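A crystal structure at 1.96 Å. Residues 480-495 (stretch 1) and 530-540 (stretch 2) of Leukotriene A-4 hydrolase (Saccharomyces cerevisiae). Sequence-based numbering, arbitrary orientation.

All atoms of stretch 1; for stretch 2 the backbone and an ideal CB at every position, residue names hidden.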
# COMPACT_ATOMS: atom_id res chain seq x y z
N LYS A 480 -20.76 22.72 -15.58
CA LYS A 480 -21.91 23.59 -15.34
C LYS A 480 -21.68 24.56 -14.18
O LYS A 480 -22.02 25.75 -14.27
CB LYS A 480 -23.17 22.75 -15.07
CG LYS A 480 -24.46 23.56 -14.99
CD LYS A 480 -25.63 22.67 -14.52
CE LYS A 480 -26.91 23.49 -14.33
NZ LYS A 480 -28.03 22.70 -13.72
N TRP A 481 -21.10 24.07 -13.09
CA TRP A 481 -20.74 24.91 -11.96
C TRP A 481 -19.71 25.96 -12.35
O TRP A 481 -19.83 27.11 -11.96
CB TRP A 481 -20.21 24.09 -10.77
CG TRP A 481 -21.31 23.76 -9.81
CD1 TRP A 481 -22.01 22.59 -9.73
CD2 TRP A 481 -21.87 24.63 -8.83
NE1 TRP A 481 -22.96 22.67 -8.74
CE2 TRP A 481 -22.89 23.92 -8.17
CE3 TRP A 481 -21.60 25.95 -8.44
CZ2 TRP A 481 -23.64 24.48 -7.14
CZ3 TRP A 481 -22.34 26.50 -7.42
CH2 TRP A 481 -23.35 25.77 -6.78
N VAL A 482 -18.70 25.55 -13.11
CA VAL A 482 -17.67 26.51 -13.52
C VAL A 482 -18.28 27.64 -14.33
O VAL A 482 -17.91 28.81 -14.17
CB VAL A 482 -16.53 25.83 -14.32
CG1 VAL A 482 -15.59 26.88 -14.88
CG2 VAL A 482 -15.76 24.87 -13.42
N GLU A 483 -19.24 27.30 -15.18
CA GLU A 483 -19.89 28.26 -16.07
C GLU A 483 -20.79 29.21 -15.30
O GLU A 483 -20.72 30.43 -15.45
CB GLU A 483 -20.71 27.52 -17.13
CG GLU A 483 -20.87 28.27 -18.46
CD GLU A 483 -19.57 28.33 -19.26
OE1 GLU A 483 -18.49 28.08 -18.68
OE2 GLU A 483 -19.63 28.63 -20.47
N MET A 484 -21.66 28.65 -14.46
CA MET A 484 -22.67 29.41 -13.74
C MET A 484 -22.07 30.34 -12.69
O MET A 484 -22.69 31.34 -12.31
CB MET A 484 -23.69 28.45 -13.11
CG MET A 484 -24.52 27.71 -14.14
SD MET A 484 -25.39 28.87 -15.23
CE MET A 484 -25.44 27.90 -16.75
N ALA A 485 -20.87 30.01 -12.23
CA ALA A 485 -20.15 30.83 -11.25
C ALA A 485 -19.88 32.22 -11.82
O ALA A 485 -19.73 33.19 -11.06
CB ALA A 485 -18.85 30.14 -10.88
N GLN A 486 -19.81 32.31 -13.15
CA GLN A 486 -19.50 33.56 -13.83
C GLN A 486 -20.78 34.25 -14.30
O GLN A 486 -20.74 35.35 -14.85
CB GLN A 486 -18.59 33.30 -15.03
CG GLN A 486 -17.33 32.48 -14.70
CD GLN A 486 -16.82 31.71 -15.91
OE1 GLN A 486 -16.52 30.52 -15.81
NE2 GLN A 486 -16.75 32.38 -17.05
N HIS A 487 -21.91 33.60 -14.10
CA HIS A 487 -23.17 34.14 -14.60
C HIS A 487 -24.14 34.47 -13.47
O HIS A 487 -24.69 35.57 -13.43
CB HIS A 487 -23.81 33.19 -15.62
CG HIS A 487 -22.98 32.98 -16.86
ND1 HIS A 487 -22.00 33.86 -17.26
CD2 HIS A 487 -22.99 31.99 -17.78
CE1 HIS A 487 -21.44 33.41 -18.37
NE2 HIS A 487 -22.02 32.28 -18.71
N LEU A 488 -24.35 33.53 -12.56
CA LEU A 488 -25.25 33.76 -11.44
C LEU A 488 -24.57 34.65 -10.41
O LEU A 488 -23.35 34.59 -10.24
CB LEU A 488 -25.70 32.43 -10.80
CG LEU A 488 -26.27 31.42 -11.81
CD1 LEU A 488 -26.87 30.19 -11.14
CD2 LEU A 488 -27.30 32.09 -12.70
N LYS A 489 -25.34 35.48 -9.73
CA LYS A 489 -24.75 36.41 -8.77
C LYS A 489 -25.15 36.08 -7.34
O LYS A 489 -24.31 35.79 -6.49
CB LYS A 489 -25.08 37.86 -9.12
CG LYS A 489 -24.36 38.35 -10.37
CD LYS A 489 -22.86 38.09 -10.25
CE LYS A 489 -22.28 37.44 -11.51
NZ LYS A 489 -20.91 36.89 -11.27
N THR A 490 -26.45 36.12 -7.08
CA THR A 490 -26.97 35.88 -5.74
C THR A 490 -27.22 34.40 -5.50
O THR A 490 -27.47 33.63 -6.43
CB THR A 490 -28.30 36.62 -5.51
OG1 THR A 490 -29.37 35.88 -6.09
CG2 THR A 490 -28.24 38.02 -6.12
N THR A 491 -27.16 34.01 -4.23
CA THR A 491 -27.40 32.63 -3.80
C THR A 491 -28.74 32.14 -4.33
O THR A 491 -28.89 30.98 -4.72
CB THR A 491 -27.42 32.52 -2.27
OG1 THR A 491 -26.33 33.26 -1.72
CG2 THR A 491 -27.32 31.06 -1.83
N GLU A 492 -29.71 33.05 -4.31
CA GLU A 492 -31.03 32.78 -4.86
C GLU A 492 -30.93 32.29 -6.30
O GLU A 492 -31.60 31.33 -6.68
CB GLU A 492 -31.90 34.03 -4.76
CG GLU A 492 -32.91 34.19 -5.87
CD GLU A 492 -33.46 35.59 -5.94
OE1 GLU A 492 -33.20 36.38 -5.01
OE2 GLU A 492 -34.16 35.92 -6.93
N ASP A 493 -30.09 32.95 -7.09
CA ASP A 493 -29.88 32.57 -8.49
C ASP A 493 -29.40 31.12 -8.54
O ASP A 493 -29.91 30.29 -9.29
CB ASP A 493 -28.84 33.48 -9.17
CG ASP A 493 -29.39 34.89 -9.48
OD1 ASP A 493 -30.62 35.03 -9.61
OD2 ASP A 493 -28.58 35.84 -9.61
N PHE A 494 -28.42 30.82 -7.70
CA PHE A 494 -27.82 29.50 -7.68
C PHE A 494 -28.82 28.39 -7.33
O PHE A 494 -28.80 27.32 -7.93
CB PHE A 494 -26.60 29.47 -6.76
CG PHE A 494 -25.38 30.11 -7.37
CD1 PHE A 494 -25.05 31.41 -7.09
CD2 PHE A 494 -24.58 29.39 -8.24
CE1 PHE A 494 -23.93 31.99 -7.65
CE2 PHE A 494 -23.47 29.97 -8.81
CZ PHE A 494 -23.14 31.26 -8.52
N ARG A 495 -29.69 28.66 -6.36
CA ARG A 495 -30.68 27.67 -5.94
C ARG A 495 -31.68 27.38 -7.05
O ARG A 495 -32.26 26.30 -7.10
CB ARG A 495 -31.41 28.13 -4.68
CG ARG A 495 -30.52 28.25 -3.46
CD ARG A 495 -31.25 27.79 -2.22
NE ARG A 495 -30.64 28.31 -1.00
CZ ARG A 495 -31.02 29.45 -0.41
NH1 ARG A 495 -32.00 30.17 -0.93
NH2 ARG A 495 -30.41 29.85 0.70
N UNK A 530 -6.97 29.30 -15.65
CA UNK A 530 -7.24 28.64 -14.38
C UNK A 530 -7.68 29.70 -13.37
O UNK A 530 -7.02 29.90 -12.35
CB UNK A 530 -6.01 27.88 -13.88
N UNK A 531 -8.77 30.39 -13.68
CA UNK A 531 -9.33 31.40 -12.78
C UNK A 531 -9.56 30.73 -11.43
O UNK A 531 -9.50 29.51 -11.31
CB UNK A 531 -10.63 32.00 -13.33
N UNK A 532 -9.82 31.52 -10.39
CA UNK A 532 -10.03 30.90 -9.09
C UNK A 532 -11.43 31.08 -8.54
O UNK A 532 -12.12 32.07 -8.80
CB UNK A 532 -9.02 31.46 -8.09
N UNK A 533 -11.85 30.06 -7.80
CA UNK A 533 -13.09 30.07 -7.04
C UNK A 533 -13.08 31.12 -5.92
O UNK A 533 -14.14 31.48 -5.40
CB UNK A 533 -13.34 28.68 -6.45
N UNK A 534 -11.89 31.59 -5.55
CA UNK A 534 -11.81 32.58 -4.49
C UNK A 534 -12.65 33.81 -4.81
O UNK A 534 -13.14 34.48 -3.90
CB UNK A 534 -10.35 32.98 -4.25
N UNK A 535 -12.85 34.08 -6.10
CA UNK A 535 -13.49 35.32 -6.52
C UNK A 535 -15.00 35.15 -6.75
O UNK A 535 -15.67 36.08 -7.20
CB UNK A 535 -12.82 35.84 -7.80
N UNK A 536 -15.51 33.98 -6.42
CA UNK A 536 -16.95 33.72 -6.53
C UNK A 536 -17.51 33.13 -5.25
O UNK A 536 -18.23 32.13 -5.31
CB UNK A 536 -17.23 32.78 -7.70
N UNK A 537 -17.20 33.75 -4.10
CA UNK A 537 -17.62 33.27 -2.77
C UNK A 537 -19.10 32.88 -2.68
O UNK A 537 -19.42 31.91 -1.99
CB UNK A 537 -17.33 34.35 -1.73
N UNK A 538 -19.98 33.62 -3.35
CA UNK A 538 -21.41 33.30 -3.35
C UNK A 538 -21.65 31.93 -3.98
O UNK A 538 -22.45 31.13 -3.47
CB UNK A 538 -22.20 34.37 -4.10
N UNK A 539 -20.95 31.65 -5.07
CA UNK A 539 -21.03 30.35 -5.72
C UNK A 539 -20.42 29.22 -4.88
O UNK A 539 -21.00 28.14 -4.75
CB UNK A 539 -20.33 30.42 -7.08
N UNK A 540 -19.24 29.47 -4.32
CA UNK A 540 -18.57 28.41 -3.58
C UNK A 540 -19.33 28.12 -2.28
O UNK A 540 -19.50 26.97 -1.88
CB UNK A 540 -17.12 28.80 -3.28

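Position 530 has no atom of stretch 1 within 5.5 Å of its ideal CB. Nothing visible restricts it, and a polar residue would do as well as any. It is Asp 530, which makes no contact with stretch 1 and is poorly ordered.

At position 531 the CA-to-CB bond points toward stretch 1, but the gap is wide. A small side chain would stop short. A long or aromatic one could reach Val 482. The residue is Phe 531, with chi1 in the p well. Its CZ lies 3.2 Å from CG1 of Val 482, which sits at the ring edge. The ring is poorly ordered, so this short distance deserves some caution.

Position 532 is out of reach, and many residues would fit. It is Asp 532.

At position 533 a 3-10 segment begins and CA-to-CB points sideways. The ideal CB touches nothing, yet stretch 1 offers an apolar patch formed by Trp 481, Val 482 and Ala 485. Only a large side chain could bridge the distance; an aromatic or a long aliphatic one would suit. Trp 533 does so, and the end of its side chain comes nearer. CZ3 of Trp 533 lies 3.8 Å from CB of Ala 485, and CH2 of Trp 533 lies 4.1 Å from CE3 of Trp 481.

Positions 534 and 535 complete the 3-10 segment, out of reach of stretch 1. Small or polar side chains would both be acceptable. They are Ala 534 and Lys 535, and neither touches stretch 1.

Position 536 is the N-cap of the next helix, a place where Ser, Thr, Asp or Asn is common. However, CA-to-CB points toward stretch 1, and the ideal CB is 4.2 Å from Ala 485 O. A flat apolar group could also lie against the backbone there. The residue is Phe 536. Its ring has Ala 485 C over one face, and its CD2 is 3.0 Å from Ala 485 O.

Position 537 opens the helix with phi -47°, and its CB is out of reach. Proline is well tolerated in a first turn, as are many others. It is Pro 537, which does not touch stretch 1.

At position 538 CA-to-CB points toward stretch 1. The ideal CB is 3.5 Å from Lys 489 O and 4.6 Å from Phe 494 CE1. A medium apolar residue or Thr would suit. Val 538 places CG1 3.1 Å from Lys 489 O and 3.5 Å from Thr 491 OG1.

Position 539 is the tightest: its ideal CB is 3.3 Å from Phe 494 CZ and 4.1 Å from Ala 485 CB. This favours a small residue. It is Ala 539, and its CA sits over the face of the Phe 494 ring, 3.9 Å from the centroid, in a CH-pi contact.

Position 540 points away from stretch 1, so small, polar or apolar side chains would all do. It is Ser 540, whose OG donates a hydrogen bond to Pro 537 O at 3.1 Å.

Stretch 2, residues 530-540: DFDWAKFPVAS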
# COMPACT_ATOMS: atom_id res chain seq x y z
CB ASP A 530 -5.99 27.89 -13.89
CG ASP A 530 -6.31 26.78 -12.88
OD1 ASP A 530 -7.30 26.92 -12.13
OD2 ASP A 530 -5.56 25.78 -12.83
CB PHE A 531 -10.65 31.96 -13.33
CG PHE A 531 -11.76 30.96 -13.36
CD1 PHE A 531 -12.74 30.94 -12.37
CD2 PHE A 531 -11.84 30.02 -14.38
CE1 PHE A 531 -13.76 30.01 -12.40
CE2 PHE A 531 -12.86 29.09 -14.42
CZ PHE A 531 -13.82 29.09 -13.43
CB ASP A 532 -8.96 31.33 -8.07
CG ASP A 532 -8.90 32.83 -7.88
OD1 ASP A 532 -8.43 33.27 -6.81
OD2 ASP A 532 -9.33 33.57 -8.79
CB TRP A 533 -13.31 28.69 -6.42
CG TRP A 533 -13.86 27.70 -7.38
CD1 TRP A 533 -13.16 26.74 -8.06
CD2 TRP A 533 -15.22 27.58 -7.79
NE1 TRP A 533 -14.02 26.01 -8.85
CE2 TRP A 533 -15.29 26.51 -8.71
CE3 TRP A 533 -16.39 28.26 -7.46
CZ2 TRP A 533 -16.48 26.12 -9.31
CZ3 TRP A 533 -17.58 27.87 -8.05
CH2 TRP A 533 -17.62 26.81 -8.96
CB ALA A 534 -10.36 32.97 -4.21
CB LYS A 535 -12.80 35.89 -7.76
CG LYS A 535 -12.58 34.88 -8.88
CD LYS A 535 -11.88 35.50 -10.08
CE LYS A 535 -11.82 34.52 -11.26
NZ LYS A 535 -11.19 35.12 -12.47
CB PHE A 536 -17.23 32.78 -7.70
CG PHE A 536 -16.67 33.27 -9.01
CD1 PHE A 536 -15.52 32.71 -9.55
CD2 PHE A 536 -17.29 34.30 -9.70
CE1 PHE A 536 -15.00 33.16 -10.74
CE2 PHE A 536 -16.78 34.76 -10.90
CZ PHE A 536 -15.63 34.19 -11.43
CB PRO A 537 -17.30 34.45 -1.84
CG PRO A 537 -17.04 35.62 -2.74
CD PRO A 537 -16.50 35.04 -4.01
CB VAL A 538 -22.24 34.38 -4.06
CG1 VAL A 538 -23.74 34.11 -3.91
CG2 VAL A 538 -21.91 35.74 -3.50
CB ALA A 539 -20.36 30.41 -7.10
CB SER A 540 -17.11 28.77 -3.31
OG SER A 540 -17.02 30.00 -2.63
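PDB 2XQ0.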